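Local coordinates for protein glycosyltransferase (Rickettsia africae, PDB 7MI0) that probably transfers a sugar from an activated donor to an acceptor, as a GT-B-fold glycosyltransferase of family 4, at residues T22-V27 with I54-G59; V134-N139 with L167-I172; V178-G183 with L382-E387; Y243-G248 with Q274-D279; G309-K314 with A367-V372. All blocks are in the same frame, centred on the assembly; numbering follows the deposited sequence.

Contacts 1 and 4 pair two parallel strands of the N-terminal seven-stranded and the C-terminal six-stranded sheet, their centres about 34 Å apart, so each Rossmann-like half of the GT-B fold is represented. Contact 2 joins a loop to the end of helix 160-168 near the far end of the first sheet, about 25 Å from contact 1 between centres, and precedes strand 177-179, where contact 3 begins. Contact 3 ties that strand's exit to helix 378-393, closing a chain loop within which contacts 4 and 5 are nested. Contact 5 joins two C-terminal helices and lies about 20 Å from contact 3 between centres; helix 359-375 is followed directly by helix 378-393, which returns the chain to the N-terminal half.

Contact 1: T22-V27 with I54-G59; sequences TILQVV and IIISVG
Strands 22-26 and 52-57 are the two ends of a beta-alpha-beta unit that opens the N-terminal Rossmann-like domain, and they lie side by side and parallel, 18° apart in direction. Four backbone bonds alternate between them. Ile-54 N gives to Ile-23 O, and Gln-25 N returns a bond to Ile-54 O at 2.8 Å. Ile-56 N then gives to Gln-25 O, and Val-27 N to Ile-56 O, the last almost straight at 169°. Gln-25 thus donates and accepts on the same side of its strand.

The dense part is the face carrying Leu-24, Ile-54 and Ile-56. Leu-24 CG stands anti to the backbone N (chi1 170°), which carries CD1 across to the neighbouring strand, obliquely between the two isoleucines: it meets Ile-56 CG1 at 3.5 Å and Ile-54 CG2 at 3.6 Å. Ile-96 of helix 83-100 lies over Leu-24 and Ile-56, and Ile-74 of strand 72-75 flanks both isoleucines. On the other face Gln-25, Val-27 and Ile-55 lie under the connecting helix 35-48. Packing between the strands is thinner here, Val-27 CG2 and Ile-55 CG2 touching obliquely at 4.1 Å, while Gln-25 NE2 reaches the carbonyl of Thr-39 in a weak bond.

Beyond Ile-56 the contact loosens, and the partly exposed Val-58 barely grazes Val-27. An ST turn shapes the chain's departure: Ser-57 OG accepts from Gly-59 N at 3.0 Å.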
# COMPACT_ATOMS: atom_id res chain seq x y z
N THR A 22 7.92 24.29 -2.89
CA THR A 22 7.30 24.07 -1.59
C THR A 22 6.05 23.23 -1.81
O THR A 22 5.09 23.68 -2.45
CB THR A 22 6.96 25.39 -0.90
OG1 THR A 22 8.16 26.18 -0.80
CG2 THR A 22 6.42 25.14 0.50
N ILE A 23 6.05 22.01 -1.29
CA ILE A 23 4.96 21.06 -1.47
C ILE A 23 4.27 20.87 -0.13
O ILE A 23 4.87 20.38 0.83
CB ILE A 23 5.45 19.72 -2.02
CG1 ILE A 23 6.28 19.94 -3.29
CG2 ILE A 23 4.26 18.80 -2.27
CD1 ILE A 23 5.53 20.67 -4.39
N LEU A 24 3.00 21.26 -0.08
CA LEU A 24 2.15 21.06 1.09
C LEU A 24 1.27 19.84 0.85
O LEU A 24 0.48 19.82 -0.10
CB LEU A 24 1.31 22.31 1.35
CG LEU A 24 0.18 22.29 2.39
CD1 LEU A 24 0.69 21.84 3.74
CD2 LEU A 24 -0.45 23.66 2.49
N GLN A 25 1.44 18.81 1.67
CA GLN A 25 0.62 17.61 1.60
C GLN A 25 -0.42 17.62 2.71
O GLN A 25 -0.12 17.97 3.85
CB GLN A 25 1.47 16.33 1.71
CG GLN A 25 2.57 16.21 0.66
CD GLN A 25 3.15 14.81 0.60
OE1 GLN A 25 2.51 13.89 0.09
NE2 GLN A 25 4.35 14.63 1.13
N VAL A 26 -1.65 17.24 2.36
CA VAL A 26 -2.75 17.20 3.31
C VAL A 26 -3.16 15.74 3.49
O VAL A 26 -3.54 15.08 2.52
CB VAL A 26 -3.94 18.06 2.83
CG1 VAL A 26 -4.94 18.26 3.95
CG2 VAL A 26 -3.44 19.39 2.30
N VAL A 27 -3.08 15.25 4.72
CA VAL A 27 -3.36 13.85 5.04
C VAL A 27 -4.64 13.79 5.87
O VAL A 27 -4.77 14.55 6.83
CB VAL A 27 -2.20 13.20 5.82
CG1 VAL A 27 -2.48 11.73 6.06
CG2 VAL A 27 -0.90 13.38 5.06
N ILE A 54 5.88 20.39 3.56
CA ILE A 54 5.02 20.73 4.68
C ILE A 54 3.87 19.74 4.67
O ILE A 54 3.36 19.39 3.60
CB ILE A 54 4.51 22.18 4.60
CG1 ILE A 54 5.68 23.17 4.60
CG2 ILE A 54 3.57 22.49 5.76
CD1 ILE A 54 5.25 24.62 4.49
N ILE A 55 3.47 19.28 5.85
CA ILE A 55 2.38 18.32 5.97
C ILE A 55 1.34 18.87 6.94
O ILE A 55 1.65 19.14 8.10
CB ILE A 55 2.88 16.94 6.42
CG1 ILE A 55 3.73 16.31 5.31
CG2 ILE A 55 1.70 16.03 6.75
CD1 ILE A 55 4.44 15.06 5.74
N ILE A 56 0.12 19.04 6.45
CA ILE A 56 -1.03 19.31 7.30
C ILE A 56 -1.73 17.99 7.59
O ILE A 56 -2.08 17.24 6.67
CB ILE A 56 -1.99 20.31 6.63
CG1 ILE A 56 -1.37 21.71 6.60
CG2 ILE A 56 -3.31 20.35 7.37
CD1 ILE A 56 -2.24 22.74 5.91
N SER A 57 -1.91 17.70 8.88
CA SER A 57 -2.51 16.46 9.32
C SER A 57 -3.42 16.74 10.51
O SER A 57 -3.36 17.81 11.12
CB SER A 57 -1.43 15.43 9.69
OG SER A 57 -1.95 14.40 10.51
N VAL A 58 -4.27 15.76 10.83
CA VAL A 58 -5.07 15.84 12.05
C VAL A 58 -4.27 15.51 13.29
O VAL A 58 -4.83 15.51 14.39
CB VAL A 58 -6.29 14.90 11.99
CG1 VAL A 58 -7.09 15.14 10.72
CG2 VAL A 58 -5.84 13.45 12.09
N GLY A 59 -2.98 15.22 13.15
CA GLY A 59 -2.17 14.85 14.29
C GLY A 59 -2.02 13.35 14.44
O GLY A 59 -1.79 12.64 13.46

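Contact 2: V134-N139 with L167-I172; sequences VYNIPN and LENYKI
The backbones stay well apart, with Ile-137 CA and Tyr-170 CA 7.4 Å from each other as an extended loop passes the chain leaving a helix, which turns at Lys-171 with a positive phi of 53°. Side chains therefore bridge the gap, chiefly that of Tyr-170. Its CG is anti to the carbonyl carbon, beside the backbone N, and the ring reaches across to the loop until its hydroxyl gives a hydrogen bond to Tyr-135 O (OH to O 2.8 Å). The acceptor lies at the ring edge, in the ring plane, but the hydroxyl sits above the plane of the carbonyl, 60° out of it. His-165 NE2 binds the same oxygen, so two donors hold this loop carbonyl.

Ile-137 covers one face of the Tyr-170 ring. Its CG1 occupies the crowded position between the backbone N and the carbonyl carbon, from which CD1 extends over the middle of the ring in a CH-pi contact, 3.9 Å from the centroid. The CG2 branch sits nearer the phenol end, 3.8 Å from Tyr-170 CZ. Beside this pair the amides of Asn-136 and Asn-169 meet with their planes almost perpendicular.

This is packing within the N-terminal domain. It joins the loop between strand 126-131 and helix 139-149 to the end of helix 160-168, with Tyr-145 of helix 139-149 against Tyr-170 and the edge strand 177-179 following in the chain.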
# COMPACT_ATOMS: atom_id res chain seq x y z
N VAL A 134 -10.35 2.95 -4.16
CA VAL A 134 -11.58 3.04 -4.94
C VAL A 134 -12.68 3.48 -3.99
O VAL A 134 -13.19 2.69 -3.19
CB VAL A 134 -11.91 1.71 -5.62
CG1 VAL A 134 -13.25 1.81 -6.33
CG2 VAL A 134 -10.80 1.33 -6.59
N TYR A 135 -13.05 4.76 -4.05
CA TYR A 135 -14.21 5.29 -3.36
C TYR A 135 -15.16 5.87 -4.39
O TYR A 135 -14.77 6.18 -5.51
CB TYR A 135 -13.83 6.36 -2.33
CG TYR A 135 -12.35 6.65 -2.23
CD1 TYR A 135 -11.52 5.83 -1.46
CD2 TYR A 135 -11.78 7.74 -2.88
CE1 TYR A 135 -10.16 6.09 -1.34
CE2 TYR A 135 -10.42 8.01 -2.77
CZ TYR A 135 -9.61 7.18 -2.00
OH TYR A 135 -8.25 7.45 -1.90
N ASN A 136 -16.42 6.01 -4.00
CA ASN A 136 -17.44 6.50 -4.91
C ASN A 136 -17.82 7.94 -4.58
O ASN A 136 -17.77 8.36 -3.42
CB ASN A 136 -18.69 5.62 -4.89
CG ASN A 136 -19.05 5.10 -6.26
OD1 ASN A 136 -18.49 4.10 -6.71
ND2 ASN A 136 -19.97 5.79 -6.94
N ILE A 137 -18.17 8.68 -5.61
CA ILE A 137 -18.71 10.03 -5.48
C ILE A 137 -20.11 10.02 -6.08
O ILE A 137 -20.40 9.19 -6.96
CB ILE A 137 -17.81 11.06 -6.16
CG1 ILE A 137 -17.65 10.72 -7.63
CG2 ILE A 137 -16.47 11.12 -5.45
CD1 ILE A 137 -16.99 11.80 -8.44
N PRO A 138 -21.01 10.89 -5.63
CA PRO A 138 -22.38 10.91 -6.18
C PRO A 138 -22.37 11.10 -7.69
O PRO A 138 -21.56 11.84 -8.23
CB PRO A 138 -23.03 12.09 -5.46
CG PRO A 138 -22.23 12.27 -4.21
CD PRO A 138 -20.83 11.88 -4.55
N ASN A 139 -23.29 10.40 -8.36
CA ASN A 139 -23.33 10.45 -9.82
C ASN A 139 -23.62 11.86 -10.32
O ASN A 139 -23.09 12.28 -11.36
CB ASN A 139 -24.36 9.46 -10.36
CG ASN A 139 -23.78 8.53 -11.41
OD1 ASN A 139 -23.17 8.97 -12.38
ND2 ASN A 139 -23.95 7.22 -11.20
N LEU A 167 -11.74 6.34 -14.66
CA LEU A 167 -12.23 6.49 -16.02
C LEU A 167 -13.69 6.05 -16.14
O LEU A 167 -14.52 6.79 -16.69
CB LEU A 167 -11.36 5.68 -16.99
CG LEU A 167 -10.02 6.28 -17.41
CD1 LEU A 167 -9.33 5.40 -18.42
CD2 LEU A 167 -10.22 7.67 -17.97
N GLU A 168 -14.02 4.85 -15.65
CA GLU A 168 -15.34 4.28 -15.90
C GLU A 168 -16.38 4.83 -14.94
O GLU A 168 -17.54 5.03 -15.32
CB GLU A 168 -15.29 2.76 -15.79
CG GLU A 168 -14.09 2.09 -16.45
CD GLU A 168 -14.17 2.06 -17.96
OE1 GLU A 168 -15.24 2.42 -18.52
OE2 GLU A 168 -13.16 1.68 -18.60
N ASN A 169 -15.99 5.09 -13.69
CA ASN A 169 -16.95 5.54 -12.68
C ASN A 169 -17.01 7.06 -12.60
O ASN A 169 -18.07 7.66 -12.81
CB ASN A 169 -16.59 4.93 -11.32
CG ASN A 169 -17.74 4.98 -10.34
OD1 ASN A 169 -18.05 6.03 -9.78
ND2 ASN A 169 -18.37 3.83 -10.12
N TYR A 170 -15.87 7.70 -12.29
CA TYR A 170 -15.84 9.15 -12.19
C TYR A 170 -16.03 9.84 -13.53
O TYR A 170 -16.39 11.02 -13.57
CB TYR A 170 -14.52 9.62 -11.58
CG TYR A 170 -14.34 9.39 -10.09
CD1 TYR A 170 -14.95 8.32 -9.45
CD2 TYR A 170 -13.56 10.25 -9.33
CE1 TYR A 170 -14.77 8.11 -8.09
CE2 TYR A 170 -13.38 10.06 -7.98
CZ TYR A 170 -13.99 8.99 -7.36
OH TYR A 170 -13.80 8.80 -6.01
N LYS A 171 -15.78 9.13 -14.64
CA LYS A 171 -15.77 9.72 -15.97
C LYS A 171 -14.83 10.93 -16.03
O LYS A 171 -15.15 11.98 -16.59
CB LYS A 171 -17.19 10.09 -16.43
N ILE A 172 -13.64 10.76 -15.43
CA ILE A 172 -12.57 11.75 -15.50
C ILE A 172 -11.81 11.57 -16.81
O ILE A 172 -11.61 10.44 -17.28
CB ILE A 172 -11.63 11.61 -14.29
CG1 ILE A 172 -12.34 12.07 -13.01
CG2 ILE A 172 -10.34 12.38 -14.50
CD1 ILE A 172 -11.49 11.97 -11.76

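Contact 3: V178-G183 with L382-E387; sequences VVIERG and LRKNLE
Lys-384 projects from helix 378-393 directly at the chain leaving strand 177-179. Its CB rests on Ile-180, 3.7 Å from CG2. CG lies anti to the carbonyl carbon, and from there the chain is extended, sliding past the isoleucine in the opposite direction; CD keeps a looser touch with Ile-180 CG2 at 4.1 Å. CE then carries NZ to the carboxylate of Glu-181, where it forms a salt bridge with OE1 at 3.0 Å, weak as a hydrogen bond. Glu-181 is bent at chi2 (88°), which brings its acid group round to the lysine. A water adds a second link: it donates to Glu-181 O at 3.0 Å and accepts weakly from Lys-384 NZ.

In the GT-B fold the C-terminal helix crosses back from the second domain to pack on the first, and helix 378-393 does so here, with Leu-382 against Val-42 and Tyr-45 of helix 35-48. Residues 178-183 are the end of the last N-terminal strand and the start of the passage toward the other domain.

Ile-180 fills the apolar half of the contact. Its CD1 points to the helix backbone, 3.8 Å from Lys-384 O, while CG2 also faces the amide of Asn-385, whose ND2 is bonded to Met-381 O. Behind it, Arg-182 NH2 donates to Ile-180 O at 2.7 Å from within the carbonyl plane, with a weak second bond from Arg-182 NE.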
# COMPACT_ATOMS: atom_id res chain seq x y z
N VAL A 178 -2.61 10.38 -14.20
CA VAL A 178 -1.24 9.90 -14.23
C VAL A 178 -1.14 8.75 -13.24
O VAL A 178 -1.52 8.91 -12.07
CB VAL A 178 -0.25 11.02 -13.90
CG1 VAL A 178 1.15 10.49 -13.76
CG2 VAL A 178 -0.31 12.11 -14.97
N VAL A 179 -0.64 7.61 -13.69
CA VAL A 179 -0.44 6.47 -12.80
C VAL A 179 0.95 6.53 -12.20
O VAL A 179 1.94 6.69 -12.92
CB VAL A 179 -0.65 5.14 -13.55
CG1 VAL A 179 -0.61 3.97 -12.58
CG2 VAL A 179 -1.97 5.17 -14.31
N ILE A 180 1.03 6.42 -10.88
CA ILE A 180 2.30 6.32 -10.15
C ILE A 180 2.19 5.09 -9.26
O ILE A 180 1.73 5.18 -8.12
CB ILE A 180 2.61 7.58 -9.33
CG1 ILE A 180 2.53 8.82 -10.21
CG2 ILE A 180 3.97 7.47 -8.66
CD1 ILE A 180 2.84 10.10 -9.46
N GLU A 181 2.62 3.94 -9.77
CA GLU A 181 2.51 2.70 -9.00
C GLU A 181 3.23 2.81 -7.67
O GLU A 181 4.14 3.61 -7.48
CB GLU A 181 3.08 1.51 -9.78
CG GLU A 181 2.36 1.16 -11.07
CD GLU A 181 2.90 1.93 -12.26
OE1 GLU A 181 3.39 3.07 -12.07
OE2 GLU A 181 2.84 1.39 -13.39
N ARG A 182 2.80 1.98 -6.73
CA ARG A 182 3.40 1.97 -5.41
C ARG A 182 4.77 1.30 -5.45
O ARG A 182 4.98 0.33 -6.17
CB ARG A 182 2.48 1.26 -4.42
CG ARG A 182 1.13 1.93 -4.27
CD ARG A 182 1.29 3.34 -3.76
NE ARG A 182 1.33 4.33 -4.83
CZ ARG A 182 1.55 5.62 -4.65
NH1 ARG A 182 1.80 6.12 -3.44
NH2 ARG A 182 1.52 6.44 -5.70
N GLY A 183 5.70 1.82 -4.65
CA GLY A 183 7.06 1.33 -4.63
C GLY A 183 7.41 0.67 -3.32
O GLY A 183 6.84 0.98 -2.27
N LEU A 382 9.09 7.77 -5.98
CA LEU A 382 9.43 9.12 -5.54
C LEU A 382 9.75 10.02 -6.73
O LEU A 382 9.33 11.19 -6.77
CB LEU A 382 10.61 9.07 -4.57
CG LEU A 382 10.38 8.32 -3.26
CD1 LEU A 382 11.58 8.46 -2.34
CD2 LEU A 382 9.11 8.80 -2.57
N ARG A 383 10.47 9.49 -7.73
CA ARG A 383 10.86 10.30 -8.88
C ARG A 383 9.65 10.61 -9.77
O ARG A 383 9.55 11.71 -10.32
CB ARG A 383 11.96 9.58 -9.68
CG ARG A 383 13.27 9.48 -8.90
CD ARG A 383 14.25 8.49 -9.52
NE ARG A 383 15.51 9.13 -9.89
CZ ARG A 383 15.87 9.41 -11.14
NH1 ARG A 383 15.11 9.07 -12.18
NH2 ARG A 383 17.03 10.02 -11.36
N LYS A 384 8.72 9.66 -9.91
CA LYS A 384 7.51 9.96 -10.66
C LYS A 384 6.70 11.06 -9.97
O LYS A 384 6.03 11.85 -10.65
CB LYS A 384 6.66 8.71 -10.83
CG LYS A 384 7.27 7.68 -11.76
CD LYS A 384 6.30 6.53 -11.96
CE LYS A 384 6.88 5.44 -12.82
NZ LYS A 384 6.02 4.23 -12.78
N ASN A 385 6.75 11.14 -8.64
CA ASN A 385 6.08 12.22 -7.94
C ASN A 385 6.70 13.57 -8.26
O ASN A 385 5.99 14.56 -8.49
CB ASN A 385 6.10 11.99 -6.44
CG ASN A 385 4.83 11.34 -5.94
OD1 ASN A 385 3.80 12.00 -5.82
ND2 ASN A 385 4.90 10.05 -5.64
N LEU A 386 8.03 13.64 -8.27
CA LEU A 386 8.70 14.90 -8.56
C LEU A 386 8.45 15.34 -9.99
O LEU A 386 8.35 16.54 -10.27
CB LEU A 386 10.19 14.77 -8.28
CG LEU A 386 10.95 16.06 -7.98
CD1 LEU A 386 10.70 16.46 -6.54
CD2 LEU A 386 12.43 15.90 -8.25
N GLU A 387 8.34 14.38 -10.92
CA GLU A 387 8.08 14.72 -12.31
C GLU A 387 6.72 15.39 -12.47
O GLU A 387 6.60 16.43 -13.14
CB GLU A 387 8.17 13.46 -13.18
CG GLU A 387 9.55 12.87 -13.25
CD GLU A 387 10.55 13.77 -13.97
OE1 GLU A 387 10.34 14.02 -15.17
OE2 GLU A 387 11.54 14.21 -13.33
O HOH W 1 6.28 3.75 -9.54

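Contact 4: Y243-G248 with Q274-D279; sequences YCLMVG and QIFGND
Met-246 O takes one hydrogen bond and one CA-H...O contact, both from strand 273-276: Phe-276 N donates to it at 2.9 Å, with a nearly straight 167° bond close to the C=O axis, and Ile-275 CA approaches it at 3.5 Å. The next bond back along the strands, from Met-246 N to Gln-274 O, is straighter still at 177°. Gln-274 N reaches Cys-244 O at 3.1 Å. The far end is slacker, since the bond from Gly-248 N to Phe-276 O is weak at 3.4 Å.

The pairing is parallel, as expected of a beta-alpha-beta unit, with helix 254-266 making the crossover from strand 243-247 to strand 273-276. The latter is an outermost strand of the six-stranded sheet in the C-terminal Rossmann-like domain.

Leu-245, Val-247, Gln-274 and Phe-276 share one face. Phe-276 CG is anti to the carbonyl carbon, and the ring lies back along the strands so that Leu-245 CD2 meets its CE1 obliquely at 3.5 Å, while Val-247 CG1 packs on Phe-276 CB. The ring also meets that of Tyr-206 edge to face. Gln-274 is extended, which sets OE1 at the edge of the Tyr-243 ring, 3.1 Å from Tyr-243 OH; that hydroxyl is hydrogen-bonded to the backbone O of Tyr-206. On the reverse face the Met-246 and Ile-275 side chains cross obliquely, Met-246 SD 4.2 Å from Ile-275 CG1, with His-227 and Val-231 of helix 227-235 beside the methionine.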
# COMPACT_ATOMS: atom_id res chain seq x y z
N TYR A 243 4.34 -25.06 7.67
CA TYR A 243 4.08 -24.22 8.83
C TYR A 243 3.68 -22.84 8.34
O TYR A 243 4.47 -22.15 7.69
CB TYR A 243 5.30 -24.14 9.75
CG TYR A 243 5.03 -23.41 11.04
CD1 TYR A 243 4.10 -23.89 11.96
CD2 TYR A 243 5.71 -22.24 11.36
CE1 TYR A 243 3.85 -23.23 13.14
CE2 TYR A 243 5.47 -21.57 12.55
CZ TYR A 243 4.54 -22.07 13.44
OH TYR A 243 4.30 -21.40 14.62
N CYS A 244 2.45 -22.43 8.64
CA CYS A 244 1.89 -21.18 8.14
C CYS A 244 1.83 -20.14 9.24
O CYS A 244 1.29 -20.40 10.32
CB CYS A 244 0.50 -21.40 7.56
SG CYS A 244 -0.20 -19.87 6.93
N LEU A 245 2.36 -18.95 8.96
CA LEU A 245 2.36 -17.83 9.88
C LEU A 245 1.42 -16.74 9.38
O LEU A 245 1.56 -16.26 8.25
CB LEU A 245 3.77 -17.25 10.05
CG LEU A 245 4.80 -18.09 10.79
CD1 LEU A 245 6.19 -17.57 10.49
CD2 LEU A 245 4.52 -18.04 12.29
N MET A 246 0.46 -16.36 10.22
CA MET A 246 -0.45 -15.25 9.95
C MET A 246 -0.06 -14.09 10.85
O MET A 246 -0.34 -14.11 12.06
CB MET A 246 -1.90 -15.66 10.19
CG MET A 246 -2.45 -16.60 9.14
SD MET A 246 -3.96 -17.41 9.69
CE MET A 246 -4.53 -18.10 8.13
N VAL A 247 0.59 -13.08 10.28
CA VAL A 247 1.08 -11.94 11.04
C VAL A 247 0.39 -10.68 10.54
O VAL A 247 0.33 -10.42 9.33
CB VAL A 247 2.61 -11.81 10.95
CG1 VAL A 247 3.28 -13.00 11.63
CG2 VAL A 247 3.07 -11.70 9.51
N GLY A 248 -0.13 -9.90 11.48
CA GLY A 248 -0.89 -8.70 11.17
C GLY A 248 -1.70 -8.28 12.38
O GLY A 248 -1.82 -9.01 13.36
N GLN A 274 -0.41 -20.63 12.95
CA GLN A 274 -0.48 -19.88 14.19
C GLN A 274 -0.57 -18.39 13.88
O GLN A 274 0.04 -17.89 12.93
CB GLN A 274 0.71 -20.16 15.11
CG GLN A 274 0.38 -19.96 16.59
CD GLN A 274 1.53 -20.33 17.51
OE1 GLN A 274 2.52 -20.93 17.09
NE2 GLN A 274 1.41 -19.95 18.78
N ILE A 275 -1.34 -17.68 14.71
CA ILE A 275 -1.67 -16.28 14.50
C ILE A 275 -0.84 -15.43 15.45
O ILE A 275 -0.75 -15.74 16.65
CB ILE A 275 -3.18 -16.03 14.72
CG1 ILE A 275 -3.99 -16.98 13.83
CG2 ILE A 275 -3.53 -14.57 14.46
CD1 ILE A 275 -5.46 -17.06 14.20
N PHE A 276 -0.23 -14.38 14.93
CA PHE A 276 0.64 -13.50 15.70
C PHE A 276 0.24 -12.05 15.47
O PHE A 276 -0.20 -11.68 14.39
CB PHE A 276 2.12 -13.70 15.34
CG PHE A 276 2.69 -15.01 15.79
CD1 PHE A 276 2.64 -16.13 14.97
CD2 PHE A 276 3.26 -15.14 17.04
CE1 PHE A 276 3.15 -17.34 15.39
CE2 PHE A 276 3.78 -16.34 17.47
CZ PHE A 276 3.72 -17.44 16.64
N GLY A 277 0.41 -11.24 16.51
CA GLY A 277 0.26 -9.80 16.38
C GLY A 277 1.28 -9.23 15.41
O GLY A 277 2.18 -9.90 14.92
N ASN A 278 1.12 -7.93 15.14
CA ASN A 278 1.89 -7.30 14.07
C ASN A 278 3.39 -7.48 14.29
O ASN A 278 3.88 -7.54 15.42
CB ASN A 278 1.55 -5.81 13.97
CG ASN A 278 2.10 -5.18 12.71
OD1 ASN A 278 2.47 -5.87 11.75
ND2 ASN A 278 2.17 -3.85 12.69
N ASP A 279 4.11 -7.59 13.18
CA ASP A 279 5.54 -7.88 13.20
C ASP A 279 6.33 -6.58 13.16
O ASP A 279 6.18 -5.79 12.22
CB ASP A 279 5.92 -8.77 12.02

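Contact 5: G309-K314 with A367-V372; sequences GQAMKK and AARHTV
Two helices meet closely here, and the extended Arg-369 of one runs alongside the end of the other, helix 304-311, to reach Ala-311 O. Its CG is anti to the backbone N (chi1 179°) and the chain stays extended to NE; there a chi4 of 88° turns the guanidinium across the chain. NH1 donates to Ala-311 O at 2.9 Å, with the oxygen in the guanidinium plane, although the nitrogen stands above the plane of the carbonyl. The same NH1 binds Phe-189 O and NH2 binds Cys-186 O, so the group is fixed by backbone oxygens of both the helix end and a loop.

Lys-313, which has a positive phi and lies just beyond that helix end, is also extended and crosses the arginine obliquely. Their aliphatic parts touch, Lys-313 CG on Arg-369 CB at 3.7 Å and Lys-313 CE near Arg-369 CD at 3.9 Å. The like charges remain farther apart, and Lys-313 NZ has a long, weak ion pair with Glu-366.

Around Val-372 and Ala-368 the packing is apolar. Val-372 has CG1 anti to the backbone N, which leaves CG2 against Gln-310 CB at 3.5 Å and sets CG1 4.1 Å from Ala-311 CB. Gln-310 CG lies on Ala-368 CB at 3.9 Å, and its extended chain delivers NE2 to the carbonyls of Thr-327 and Thr-333.

Helix 304-311, which in this family probably carries the second glutamate of the E-x7-E signature, thereby rests its C-terminal end on helix 359-375, while Met-312 packs on helix 282-287 and strand 315-319 continues from Lys-314.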
# COMPACT_ATOMS: atom_id res chain seq x y z
N GLY A 309 6.96 -9.13 -0.98
CA GLY A 309 7.41 -10.50 -1.12
C GLY A 309 8.26 -10.71 -2.36
O GLY A 309 9.25 -11.45 -2.32
N GLN A 310 7.89 -10.08 -3.47
CA GLN A 310 8.70 -10.17 -4.67
C GLN A 310 10.08 -9.56 -4.45
O GLN A 310 11.08 -10.09 -4.95
CB GLN A 310 7.99 -9.48 -5.83
CG GLN A 310 6.87 -10.27 -6.44
CD GLN A 310 6.17 -9.50 -7.54
OE1 GLN A 310 5.67 -8.39 -7.31
NE2 GLN A 310 6.12 -10.08 -8.73
N ALA A 311 10.15 -8.46 -3.70
CA ALA A 311 11.45 -7.86 -3.40
C ALA A 311 12.34 -8.82 -2.62
O ALA A 311 13.57 -8.78 -2.76
CB ALA A 311 11.25 -6.57 -2.61
N MET A 312 11.76 -9.70 -1.82
CA MET A 312 12.52 -10.61 -0.97
C MET A 312 12.83 -11.93 -1.65
O MET A 312 13.27 -12.87 -0.98
CB MET A 312 11.77 -10.84 0.34
CG MET A 312 11.66 -9.61 1.22
SD MET A 312 13.25 -8.87 1.66
CE MET A 312 14.00 -10.19 2.61
N LYS A 313 12.61 -12.03 -2.97
CA LYS A 313 12.96 -13.22 -3.76
C LYS A 313 12.17 -14.45 -3.31
O LYS A 313 12.72 -15.55 -3.16
CB LYS A 313 14.47 -13.50 -3.73
CG LYS A 313 15.34 -12.47 -4.45
CD LYS A 313 16.83 -12.82 -4.33
CE LYS A 313 17.68 -12.02 -5.32
NZ LYS A 313 19.13 -12.35 -5.24
N LYS A 314 10.87 -14.28 -3.11
CA LYS A 314 10.00 -15.34 -2.64
C LYS A 314 9.04 -15.79 -3.73
O LYS A 314 8.81 -15.09 -4.72
CB LYS A 314 9.21 -14.89 -1.40
CG LYS A 314 10.09 -14.45 -0.26
CD LYS A 314 11.05 -15.55 0.14
CE LYS A 314 12.14 -15.02 1.06
NZ LYS A 314 12.98 -16.10 1.65
N ALA A 367 13.66 -13.48 -10.80
CA ALA A 367 12.88 -12.60 -11.66
C ALA A 367 11.97 -11.69 -10.85
O ALA A 367 11.66 -10.58 -11.28
CB ALA A 367 12.05 -13.43 -12.64
N ALA A 368 11.53 -12.15 -9.67
CA ALA A 368 10.59 -11.38 -8.87
C ALA A 368 11.25 -10.13 -8.30
O ALA A 368 10.69 -9.03 -8.38
CB ALA A 368 10.01 -12.25 -7.75
N ARG A 369 12.44 -10.27 -7.72
CA ARG A 369 13.13 -9.08 -7.23
C ARG A 369 13.59 -8.20 -8.39
O ARG A 369 13.62 -6.97 -8.25
CB ARG A 369 14.31 -9.45 -6.35
CG ARG A 369 15.05 -8.22 -5.84
CD ARG A 369 16.11 -8.53 -4.82
NE ARG A 369 16.88 -7.33 -4.51
CZ ARG A 369 16.56 -6.46 -3.57
NH1 ARG A 369 15.49 -6.64 -2.80
NH2 ARG A 369 17.31 -5.38 -3.40
N HIS A 370 13.95 -8.80 -9.52
CA HIS A 370 14.35 -8.00 -10.68
C HIS A 370 13.22 -7.08 -11.12
O HIS A 370 13.44 -5.89 -11.39
CB HIS A 370 14.78 -8.90 -11.83
CG HIS A 370 16.19 -9.39 -11.71
ND1 HIS A 370 16.54 -10.70 -11.93
CD2 HIS A 370 17.33 -8.74 -11.39
CE1 HIS A 370 17.85 -10.84 -11.76
NE2 HIS A 370 18.35 -9.66 -11.43
N THR A 371 11.99 -7.60 -11.18
CA THR A 371 10.90 -6.76 -11.68
C THR A 371 10.56 -5.65 -10.69
O THR A 371 10.11 -4.58 -11.10
CB THR A 371 9.67 -7.61 -12.01
OG1 THR A 371 8.77 -6.83 -12.80
CG2 THR A 371 8.96 -8.07 -10.74
N VAL A 372 10.79 -5.88 -9.39
CA VAL A 372 10.53 -4.83 -8.42
C VAL A 372 11.57 -3.73 -8.52
O VAL A 372 11.26 -2.54 -8.39
CB VAL A 372 10.45 -5.43 -7.00
CG1 VAL A 372 10.32 -4.33 -5.96
CG2 VAL A 372 9.27 -6.36 -6.90